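Local coordinates for protein endoglucanase family 5 (Clostridium acetobutylicum ATCC 824, PDB 6PZ7) that probably hydrolyses internal beta-1,4-glycosidic bonds of cellulose and related plant polysaccharides, as a broad-specificity endoglucanase of glycoside hydrolase family 5, at residues Thr8-Val13 with Gly262-Ile267; Gly52-Arg57 with His93-Leu98; Leu139-Leu144 with Ser186-Met191; Ile190-Tyr195 with Lys214-Ser219. One frame throughout, in Å; residues are numbered along the deposited sequence.

Contact 1: Thr8-Val13 with Gly262-Ile267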
# COMPACT_ATOMS: atom_id res chain seq x y z
N THR A 8 0.64 -20.21 -4.42
CA THR A 8 1.34 -19.76 -3.23
C THR A 8 1.37 -18.24 -3.18
O THR A 8 1.13 -17.55 -4.18
CB THR A 8 2.77 -20.25 -3.21
OG1 THR A 8 3.48 -19.58 -4.27
CG2 THR A 8 2.83 -21.76 -3.32
N SER A 9 1.72 -17.71 -2.01
CA SER A 9 1.87 -16.27 -1.85
C SER A 9 2.90 -15.72 -2.82
O SER A 9 2.68 -14.67 -3.42
CB SER A 9 2.24 -15.92 -0.40
OG SER A 9 1.14 -16.10 0.47
N GLN A 10 4.01 -16.41 -3.01
CA GLN A 10 5.04 -15.87 -3.90
C GLN A 10 4.55 -15.87 -5.34
O GLN A 10 4.82 -14.95 -6.11
CB GLN A 10 6.36 -16.64 -3.76
CG GLN A 10 7.50 -16.08 -4.62
CD GLN A 10 7.91 -14.66 -4.22
OE1 GLN A 10 8.23 -14.40 -3.05
NE2 GLN A 10 7.92 -13.75 -5.18
N GLN A 11 3.80 -16.91 -5.74
CA GLN A 11 3.19 -16.92 -7.07
C GLN A 11 2.22 -15.75 -7.26
O GLN A 11 2.20 -15.10 -8.32
CB GLN A 11 2.50 -18.25 -7.32
CG GLN A 11 3.50 -19.38 -7.58
CD GLN A 11 2.79 -20.73 -7.69
OE1 GLN A 11 1.84 -21.03 -6.94
NE2 GLN A 11 3.25 -21.57 -8.57
N ILE A 12 1.46 -15.43 -6.21
CA ILE A 12 0.56 -14.27 -6.26
C ILE A 12 1.37 -13.00 -6.45
O ILE A 12 1.04 -12.15 -7.29
CB ILE A 12 -0.31 -14.21 -4.98
CG1 ILE A 12 -1.35 -15.32 -4.95
CG2 ILE A 12 -1.01 -12.85 -4.84
CD1 ILE A 12 -2.52 -15.17 -5.92
N VAL A 13 2.40 -12.80 -5.62
CA VAL A 13 3.22 -11.59 -5.73
C VAL A 13 3.80 -11.45 -7.13
O VAL A 13 3.79 -10.37 -7.73
CB VAL A 13 4.31 -11.59 -4.64
CG1 VAL A 13 5.33 -10.50 -4.86
CG2 VAL A 13 3.65 -11.38 -3.27
N GLY A 262 11.27 -17.56 2.37
CA GLY A 262 9.94 -18.00 2.00
C GLY A 262 8.81 -17.08 2.43
O GLY A 262 7.66 -17.51 2.43
N GLN A 263 9.11 -15.82 2.75
CA GLN A 263 8.09 -14.85 3.15
C GLN A 263 8.01 -13.76 2.07
O GLN A 263 8.91 -12.90 1.99
CB GLN A 263 8.41 -14.23 4.51
CG GLN A 263 7.41 -13.18 4.92
CD GLN A 263 5.99 -13.70 4.86
OE1 GLN A 263 5.64 -14.61 5.60
NE2 GLN A 263 5.18 -13.14 3.96
N PRO A 264 6.99 -13.77 1.22
CA PRO A 264 6.91 -12.76 0.16
C PRO A 264 6.64 -11.36 0.67
O PRO A 264 6.08 -11.17 1.77
CB PRO A 264 5.75 -13.27 -0.72
CG PRO A 264 5.73 -14.77 -0.49
CD PRO A 264 6.00 -14.85 1.01
N VAL A 265 6.99 -10.40 -0.17
CA VAL A 265 6.93 -8.97 0.12
C VAL A 265 6.38 -8.23 -1.08
O VAL A 265 6.81 -8.46 -2.22
CB VAL A 265 8.34 -8.41 0.44
CG1 VAL A 265 8.31 -6.89 0.63
CG2 VAL A 265 8.93 -9.10 1.66
N VAL A 266 5.48 -7.28 -0.83
CA VAL A 266 5.08 -6.25 -1.78
C VAL A 266 5.49 -4.90 -1.22
O VAL A 266 5.13 -4.56 -0.08
CB VAL A 266 3.55 -6.30 -2.05
CG1 VAL A 266 3.08 -5.08 -2.81
CG2 VAL A 266 3.19 -7.60 -2.78
N ILE A 267 6.21 -4.12 -2.02
CA ILE A 267 6.48 -2.72 -1.72
C ILE A 267 5.26 -1.95 -2.24
O ILE A 267 5.14 -1.63 -3.43
CB ILE A 267 7.80 -2.25 -2.30
CG1 ILE A 267 8.95 -2.98 -1.59
CG2 ILE A 267 7.92 -0.74 -2.15
CD1 ILE A 267 10.34 -2.72 -2.19
O HOH W 1 8.24 -11.66 -2.43
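Pro264, just before the barrel strand 265-270, and Val266 within it meet Ser9, Gln10 and Val13 on helix 9-16, the N-terminal helix that lies against the strand beginnings at one end of the barrel. The proline ring presses its CG tip into the first helical turn, with Pro264 CG 3.5 Å from Gln10 N and 3.7 Å from Ser9 CB. Gln10 folds back toward the ring: CG is anti to the backbone N (chi1 -177°) and the chain bends at chi2 (64°), which brings OE1 alongside Pro264 CB and CG. From there Gln10 OE1 accepts from a water at 2.8 Å, and the same water accepts from Val265 N at 2.9 Å, so that one water links the helix side chain to the strand backbone without any direct hydrogen bond. The amide's other end, NE2, donates to Asn14 OD1 and Gly296 O. In this TIM barrel, as family 5 enzymes have, Val13 of the helix also touches Ile217 of strand 216-221, the neighbour of 265-270. Val13 slides past Val266 in the opposite direction: Val13 CG2 is 3.8 Å from Val266 CG2 and equally 3.8 Å from Pro264 CB, while its CG1 branch leans on Val265 O. Helix 9-16 begins with a capping box, in which Gln11 N donates to Thr8 OG1 (3.1 Å) and Thr8 N to Gln11 OE1 (2.9 Å). Ser9 OG is hydrogen-bonded to Lys214 O.

Contact 2: Gly52-Arg57 with His93-Leu98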
# COMPACT_ATOMS: atom_id res chain seq x y z
N GLY A 52 -0.10 -1.42 -18.86
CA GLY A 52 0.59 -2.65 -18.53
C GLY A 52 0.72 -2.94 -17.04
O GLY A 52 1.40 -3.90 -16.68
N PHE A 53 0.14 -2.13 -16.17
CA PHE A 53 0.06 -2.50 -14.77
C PHE A 53 -0.84 -3.71 -14.63
O PHE A 53 -1.77 -3.89 -15.42
CB PHE A 53 -0.52 -1.34 -13.97
CG PHE A 53 0.38 -0.14 -13.87
CD1 PHE A 53 0.23 0.92 -14.75
CD2 PHE A 53 1.37 -0.07 -12.91
CE1 PHE A 53 1.01 2.04 -14.65
CE2 PHE A 53 2.20 1.04 -12.79
CZ PHE A 53 2.01 2.10 -13.67
N ASN A 54 -0.58 -4.54 -13.60
CA ASN A 54 -1.48 -5.64 -13.29
C ASN A 54 -2.08 -5.59 -11.90
O ASN A 54 -2.80 -6.52 -11.52
CB ASN A 54 -0.86 -7.03 -13.54
CG ASN A 54 -1.91 -8.10 -13.77
OD1 ASN A 54 -2.89 -7.86 -14.48
ND2 ASN A 54 -1.71 -9.28 -13.21
N THR A 55 -1.85 -4.51 -11.15
CA THR A 55 -2.38 -4.31 -9.81
C THR A 55 -2.74 -2.84 -9.63
O THR A 55 -1.98 -1.95 -10.05
CB THR A 55 -1.30 -4.66 -8.75
OG1 THR A 55 -0.96 -6.03 -8.84
CG2 THR A 55 -1.77 -4.40 -7.34
N VAL A 56 -3.88 -2.59 -8.99
CA VAL A 56 -4.22 -1.27 -8.46
C VAL A 56 -4.40 -1.40 -6.96
O VAL A 56 -5.19 -2.24 -6.50
CB VAL A 56 -5.48 -0.70 -9.14
CG1 VAL A 56 -5.88 0.59 -8.48
CG2 VAL A 56 -5.22 -0.50 -10.62
N ARG A 57 -3.69 -0.58 -6.22
CA ARG A 57 -3.92 -0.45 -4.79
C ARG A 57 -4.93 0.67 -4.59
O ARG A 57 -4.81 1.75 -5.18
CB ARG A 57 -2.61 -0.20 -4.04
CG ARG A 57 -2.77 -0.01 -2.50
CD ARG A 57 -1.45 -0.22 -1.83
NE ARG A 57 -1.42 0.01 -0.37
CZ ARG A 57 -1.05 1.14 0.20
NH1 ARG A 57 -0.83 2.26 -0.47
NH2 ARG A 57 -0.86 1.16 1.51
N HIS A 93 -9.52 -7.28 -14.93
CA HIS A 93 -8.67 -8.45 -14.75
C HIS A 93 -7.30 -8.07 -14.18
O HIS A 93 -6.27 -8.59 -14.60
CB HIS A 93 -8.59 -9.28 -16.03
CG HIS A 93 -9.91 -9.88 -16.41
ND1 HIS A 93 -10.53 -10.85 -15.66
CD2 HIS A 93 -10.74 -9.60 -17.43
CE1 HIS A 93 -11.67 -11.19 -16.25
NE2 HIS A 93 -11.83 -10.43 -17.30
N MET A 94 -7.28 -7.15 -13.23
CA MET A 94 -6.12 -6.81 -12.42
C MET A 94 -6.36 -7.26 -10.98
O MET A 94 -7.49 -7.52 -10.56
CB MET A 94 -5.87 -5.31 -12.45
CG MET A 94 -5.43 -4.84 -13.85
SD MET A 94 -4.88 -3.11 -13.94
CE MET A 94 -6.44 -2.26 -13.70
N TYR A 95 -5.27 -7.35 -10.23
CA TYR A 95 -5.34 -7.45 -8.78
C TYR A 95 -5.74 -6.11 -8.20
O TYR A 95 -5.31 -5.06 -8.68
CB TYR A 95 -3.97 -7.87 -8.19
CG TYR A 95 -3.65 -9.31 -8.45
CD1 TYR A 95 -3.03 -9.71 -9.64
CD2 TYR A 95 -3.96 -10.29 -7.52
CE1 TYR A 95 -2.75 -11.05 -9.88
CE2 TYR A 95 -3.69 -11.63 -7.76
CZ TYR A 95 -3.11 -12.01 -8.96
OH TYR A 95 -2.87 -13.36 -9.16
N ALA A 96 -6.58 -6.15 -7.15
CA ALA A 96 -6.96 -4.99 -6.38
C ALA A 96 -6.48 -5.22 -4.95
O ALA A 96 -6.72 -6.29 -4.38
CB ALA A 96 -8.48 -4.80 -6.38
N ILE A 97 -5.82 -4.22 -4.35
CA ILE A 97 -5.47 -4.23 -2.92
C ILE A 97 -6.38 -3.26 -2.22
O ILE A 97 -6.40 -2.07 -2.56
CB ILE A 97 -3.98 -3.86 -2.69
CG1 ILE A 97 -3.01 -4.80 -3.39
CG2 ILE A 97 -3.72 -3.83 -1.16
CD1 ILE A 97 -1.61 -4.20 -3.48
N LEU A 98 -7.16 -3.74 -1.25
CA LEU A 98 -8.09 -2.92 -0.47
C LEU A 98 -7.57 -2.86 0.95
O LEU A 98 -7.34 -3.91 1.56
CB LEU A 98 -9.48 -3.56 -0.52
CG LEU A 98 -10.55 -2.86 0.30
CD1 LEU A 98 -10.87 -1.49 -0.21
CD2 LEU A 98 -11.82 -3.68 0.38
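The Tyr95 ring has the carbonyl Asn54 O at its edge, in its plane, while the Asn54 amide stands almost upright to the ring, the two planes 86° apart. Asn54 ND2 comes within 3.8 Å of Tyr95 CD1 and donates to Asp15 O; Tyr95 OH bonds to the carboxylate of the same Asp15, and the His138 ring also meets Tyr95. Asn54 O also accepts from Tyr95 N at 2.9 Å. The parallel ladder continues with Val56 N to Tyr95 O (2.9 Å) and Ile97 N to Val56 O (3.0 Å). Met94, bent at chi3 (-70°), lays SD 3.5 Å from Phe53 O and turns its methyl CE to Val56 CG2 at 3.8 Å, on the face covered by helices 42-51 and 76-91. On the other face Ile97 lies between Thr55 and Arg57: its CD1 reaches Thr55 CG2 (3.9 Å) and its CB the Arg57 CG. Arg57 extends on to Asn21 and Gln142. Two parallel neighbours 15° apart, joined through helix 76-91, form a beta-alpha-beta crossover, the unit from which a TIM barrel is built.

Contact 3: Leu139-Leu144 with Ser186-Met191. Unlike the reference sequence in segment 139-144: Gln142 (reference Glu).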
# COMPACT_ATOMS: atom_id res chain seq x y z
N LEU A 139 -8.65 -10.13 -5.41
CA LEU A 139 -8.84 -9.11 -4.38
C LEU A 139 -8.02 -9.51 -3.16
O LEU A 139 -8.22 -10.59 -2.58
CB LEU A 139 -10.31 -8.96 -4.00
CG LEU A 139 -10.58 -7.92 -2.92
CD1 LEU A 139 -10.10 -6.52 -3.30
CD2 LEU A 139 -12.08 -7.89 -2.54
N ILE A 140 -7.07 -8.66 -2.81
CA ILE A 140 -6.17 -8.81 -1.67
C ILE A 140 -6.57 -7.78 -0.62
O ILE A 140 -6.85 -6.62 -0.97
CB ILE A 140 -4.72 -8.56 -2.15
CG1 ILE A 140 -4.31 -9.66 -3.16
CG2 ILE A 140 -3.74 -8.50 -0.98
CD1 ILE A 140 -3.02 -9.38 -3.89
N PHE A 141 -6.61 -8.19 0.65
CA PHE A 141 -6.83 -7.26 1.74
C PHE A 141 -5.49 -6.87 2.34
O PHE A 141 -4.63 -7.73 2.53
CB PHE A 141 -7.71 -7.86 2.86
CG PHE A 141 -9.15 -8.14 2.48
CD1 PHE A 141 -9.77 -7.57 1.41
CD2 PHE A 141 -9.87 -9.02 3.25
CE1 PHE A 141 -11.10 -7.88 1.10
CE2 PHE A 141 -11.17 -9.35 2.95
CZ PHE A 141 -11.81 -8.76 1.91
N GLN A 142 -5.31 -5.60 2.69
CA GLN A 142 -4.13 -5.12 3.39
C GLN A 142 -4.65 -4.57 4.72
O GLN A 142 -5.47 -3.65 4.75
CB GLN A 142 -3.43 -4.06 2.56
CG GLN A 142 -2.32 -3.32 3.26
CD GLN A 142 -1.85 -2.11 2.46
OE1 GLN A 142 -1.85 -0.97 2.98
NE2 GLN A 142 -1.46 -2.32 1.27
N THR A 143 -4.21 -5.15 5.83
CA THR A 143 -4.86 -4.90 7.12
C THR A 143 -4.78 -3.45 7.56
O THR A 143 -5.78 -2.89 8.04
CB THR A 143 -4.23 -5.82 8.17
OG1 THR A 143 -2.83 -5.58 8.18
CG2 THR A 143 -4.54 -7.29 7.92
N LEU A 144 -3.60 -2.86 7.41
CA LEU A 144 -3.23 -1.55 7.92
C LEU A 144 -2.28 -0.93 6.92
O LEU A 144 -1.56 -1.63 6.20
CB LEU A 144 -2.51 -1.68 9.27
CG LEU A 144 -3.24 -2.43 10.39
CD1 LEU A 144 -2.30 -2.69 11.54
CD2 LEU A 144 -4.43 -1.60 10.85
N SER A 186 -11.61 -17.28 3.61
CA SER A 186 -10.84 -18.35 4.25
C SER A 186 -9.49 -18.53 3.58
O SER A 186 -8.53 -18.96 4.24
CB SER A 186 -11.63 -19.66 4.24
OG SER A 186 -12.80 -19.54 5.03
N SER A 187 -9.38 -18.18 2.30
CA SER A 187 -8.16 -18.40 1.54
C SER A 187 -7.64 -17.15 0.84
O SER A 187 -6.72 -17.25 0.01
CB SER A 187 -8.36 -19.52 0.51
OG SER A 187 -9.47 -19.21 -0.30
N ARG A 188 -8.22 -15.99 1.12
CA ARG A 188 -7.76 -14.74 0.50
C ARG A 188 -6.33 -14.43 0.96
O ARG A 188 -5.96 -14.67 2.11
CB ARG A 188 -8.70 -13.59 0.89
CG ARG A 188 -8.43 -12.32 0.14
CD ARG A 188 -9.48 -11.22 0.34
NE ARG A 188 -10.83 -11.73 0.16
CZ ARG A 188 -11.35 -12.18 -0.95
NH1 ARG A 188 -10.71 -12.09 -2.11
NH2 ARG A 188 -12.54 -12.79 -0.93
N PHE A 189 -5.54 -13.88 0.07
CA PHE A 189 -4.22 -13.36 0.42
C PHE A 189 -4.35 -12.01 1.12
O PHE A 189 -5.19 -11.18 0.77
CB PHE A 189 -3.33 -13.31 -0.83
CG PHE A 189 -3.04 -14.67 -1.37
CD1 PHE A 189 -3.94 -15.30 -2.23
CD2 PHE A 189 -1.95 -15.41 -0.91
CE1 PHE A 189 -3.72 -16.62 -2.64
CE2 PHE A 189 -1.73 -16.70 -1.36
CZ PHE A 189 -2.62 -17.29 -2.20
N ILE A 190 -3.51 -11.83 2.14
CA ILE A 190 -3.59 -10.69 3.05
C ILE A 190 -2.21 -10.09 3.21
O ILE A 190 -1.26 -10.81 3.53
CB ILE A 190 -4.19 -11.08 4.43
CG1 ILE A 190 -5.58 -11.69 4.30
CG2 ILE A 190 -4.23 -9.85 5.33
CD1 ILE A 190 -6.13 -12.33 5.56
N MET A 191 -2.11 -8.78 3.01
CA MET A 191 -0.88 -8.03 3.27
C MET A 191 -0.92 -7.43 4.66
O MET A 191 -1.95 -6.87 5.08
CB MET A 191 -0.71 -6.92 2.23
CG MET A 191 -0.27 -7.43 0.88
SD MET A 191 -0.45 -6.25 -0.50
CE MET A 191 0.57 -4.91 0.07
O HOH W 2 -6.33 -12.70 -2.51
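Arg188 NH1 donates to Leu139 O at 2.9 Å in a nearly straight bond (165° at the hydrogen), with the oxygen at the edge of the guanidinium and close to its plane. Leu139 O also accepts from a water, at 2.8 Å, that in turn takes the N-H of Phe189. The other nitrogens of Arg188 are engaged too, NE with Asn185 OD1 and NH2 with Tyr135 O, so the rotation of the buried guanidinium is fixed by these three oxygens. Further on the backbones pair directly: Met191 N to Phe141 O at 2.8 Å and Thr143 N to Met191 O at 2.9 Å, with a weaker bond from Phe141 N to Phe189 O. These are neighbouring parallel strands, 139-142 and 190-193, of the TIM barrel; the first leads toward the Asn-Glu-Pro signature of family 5, whose glutamate is the acid/base in relatives. The extended start of the Arg188 chain (chi1 -171°) carries CD squarely over one face of the Phe141 ring, 3.5 Å from its centroid, a CH-pi contact; the bend at chi3 (-49°) then sets NE over the same face, near Phe141 CZ. The charge itself sits off-centre, Arg188 CZ 5.0 Å from that centroid, as a tilted cation-pi pair. On the barrel's inner face Met191 packs SD on Ile140 CG2 (4.0 Å), and its bent chain brings CE to Gln142 NE2 at 3.5 Å. Gln142 OE1 is bonded to Arg57 NH2 and Asn99 ND2. On the outer face the Thr143 and Ile190 side chains cross at about a right angle, CG2 against CG2.

Contact 4: Ile190-Tyr195 with Lys214-Ser219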
# COMPACT_ATOMS: atom_id res chain seq x y z
N ILE A 190 -3.51 -11.83 2.14
CA ILE A 190 -3.59 -10.69 3.05
C ILE A 190 -2.21 -10.09 3.21
O ILE A 190 -1.26 -10.81 3.53
CB ILE A 190 -4.19 -11.08 4.43
CG1 ILE A 190 -5.58 -11.69 4.30
CG2 ILE A 190 -4.23 -9.85 5.33
CD1 ILE A 190 -6.13 -12.33 5.56
N MET A 191 -2.11 -8.78 3.01
CA MET A 191 -0.88 -8.03 3.27
C MET A 191 -0.92 -7.43 4.66
O MET A 191 -1.95 -6.87 5.08
CB MET A 191 -0.71 -6.92 2.23
CG MET A 191 -0.27 -7.43 0.88
SD MET A 191 -0.45 -6.25 -0.50
CE MET A 191 0.57 -4.91 0.07
N VAL A 192 0.20 -7.52 5.39
CA VAL A 192 0.34 -6.92 6.73
C VAL A 192 1.63 -6.12 6.79
O VAL A 192 2.68 -6.61 6.32
CB VAL A 192 0.33 -7.98 7.85
CG1 VAL A 192 -0.97 -8.76 7.82
CG2 VAL A 192 1.56 -8.92 7.83
N PRO A 193 1.59 -4.89 7.32
CA PRO A 193 2.81 -4.07 7.40
C PRO A 193 3.54 -4.23 8.73
O PRO A 193 2.97 -4.62 9.75
CB PRO A 193 2.26 -2.64 7.29
CG PRO A 193 0.94 -2.73 8.05
CD PRO A 193 0.38 -4.10 7.68
N THR A 194 4.83 -3.86 8.69
CA THR A 194 5.62 -3.47 9.85
C THR A 194 5.06 -2.15 10.41
O THR A 194 4.20 -1.48 9.80
CB THR A 194 7.06 -3.28 9.41
OG1 THR A 194 7.04 -2.31 8.36
CG2 THR A 194 7.73 -4.56 8.93
N TYR A 195 5.62 -1.71 11.53
CA TYR A 195 5.38 -0.37 12.07
C TYR A 195 5.65 0.64 10.95
O TYR A 195 6.73 0.66 10.37
CB TYR A 195 6.33 -0.10 13.25
CG TYR A 195 6.09 1.27 13.88
CD1 TYR A 195 6.60 2.42 13.32
CD2 TYR A 195 5.34 1.40 15.05
CE1 TYR A 195 6.37 3.67 13.87
CE2 TYR A 195 5.10 2.65 15.60
CZ TYR A 195 5.63 3.78 15.02
OH TYR A 195 5.39 5.04 15.55
N LYS A 214 0.24 -19.00 5.77
CA LYS A 214 0.99 -19.11 4.52
C LYS A 214 0.49 -18.19 3.42
O LYS A 214 1.16 -18.05 2.39
CB LYS A 214 0.98 -20.56 4.00
CG LYS A 214 -0.38 -21.03 3.51
CD LYS A 214 -0.35 -22.49 3.03
CE LYS A 214 -1.72 -22.95 2.58
NZ LYS A 214 -1.73 -24.42 2.22
N ARG A 215 -0.66 -17.56 3.62
CA ARG A 215 -1.25 -16.66 2.65
C ARG A 215 -1.11 -15.20 3.04
O ARG A 215 -1.83 -14.34 2.51
CB ARG A 215 -2.70 -17.06 2.39
CG ARG A 215 -2.80 -18.40 1.68
CD ARG A 215 -4.16 -18.59 1.06
NE ARG A 215 -4.30 -19.88 0.37
CZ ARG A 215 -4.67 -21.00 0.96
NH1 ARG A 215 -4.93 -21.02 2.26
NH2 ARG A 215 -4.77 -22.11 0.24
N VAL A 216 -0.20 -14.90 3.96
CA VAL A 216 0.12 -13.53 4.35
C VAL A 216 1.39 -13.05 3.68
O VAL A 216 2.39 -13.79 3.62
CB VAL A 216 0.18 -13.39 5.88
CG1 VAL A 216 0.80 -12.02 6.29
CG2 VAL A 216 -1.20 -13.53 6.49
N ILE A 217 1.33 -11.85 3.13
CA ILE A 217 2.42 -11.17 2.44
C ILE A 217 2.82 -9.96 3.28
O ILE A 217 1.94 -9.28 3.82
CB ILE A 217 1.88 -10.72 1.07
CG1 ILE A 217 1.53 -11.91 0.18
CG2 ILE A 217 2.87 -9.78 0.35
CD1 ILE A 217 0.52 -11.60 -0.94
N VAL A 218 4.10 -9.64 3.33
CA VAL A 218 4.56 -8.44 4.06
C VAL A 218 4.39 -7.21 3.18
O VAL A 218 4.79 -7.23 2.00
CB VAL A 218 6.01 -8.62 4.52
CG1 VAL A 218 6.55 -7.35 5.15
CG2 VAL A 218 6.11 -9.78 5.49
N SER A 219 3.87 -6.14 3.77
CA SER A 219 3.78 -4.83 3.13
C SER A 219 4.82 -3.87 3.66
O SER A 219 4.88 -3.62 4.88
CB SER A 219 2.39 -4.25 3.43
OG SER A 219 2.32 -2.92 2.93
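Val192 and Val216 cross at about a right angle on the outer face of two adjacent TIM-barrel strands, 190-193 and 216-221, joined in a beta-alpha-beta unit by helix 201-206. The touch is methyl to methyl: Val192 CG2 lies 3.5 Å from Val216 CG1. In Val192, CG2 takes the crowded position between the backbone N and the carbonyl carbon, while CG1 is anti to the carbonyl carbon (chi1 -59°); in this rotamer CG2 is the branch nearer Val216 CG1, with CG1 a little farther off. Ile190 lies on the same face, its CB beside Val216 CG2, and also packs on Arg179 of helix 161-180. Inside the barrel Met191 and Ile217 cross obliquely, with Met191 CG 3.9 Å from Ile217 CB; the methyl end of Met191 carries on to Ser219, CE to CB 3.9 Å. Val266 of the next strand touches both Met191 and Ile217. The axes of 190-193 and 216-219 are 38° apart, yet the backbone ladder is regular: Ile190 N to Arg215 O, Ile217 N to Ile190 O (2.8 Å), Val192 N to Ile217 O, and Ser219 N to Val192 O (2.9 Å). Buried Ser219 O has no hydrogen-bond partner in the model and meets Pro193 CA at 3.3 Å in a CA-H...O contact.

In the fold
All four contacts involve the eight-stranded parallel barrel. Contacts 2, 3 and 4 come in that order along the chain, and all are nested within the long loop closed by contact 1, which brings the N-terminal helix 9-16 to strand 265-270. Contacts 3 and 4 share Ile190 and Met191 on strand 190-193, their centres about 8 Å apart; contacts 2 and 4 are farthest, at about 17 Å. Strands 95-99 and 139-142 join contact 2 to contact 3, and 216-221 and 265-270 join contact 4 to contact 1. Inside, Met191 touches both Ile97 and Val266, and Phe189 packs on helix 9-16, which so lies against the starts of strands 190-193 and 265-270.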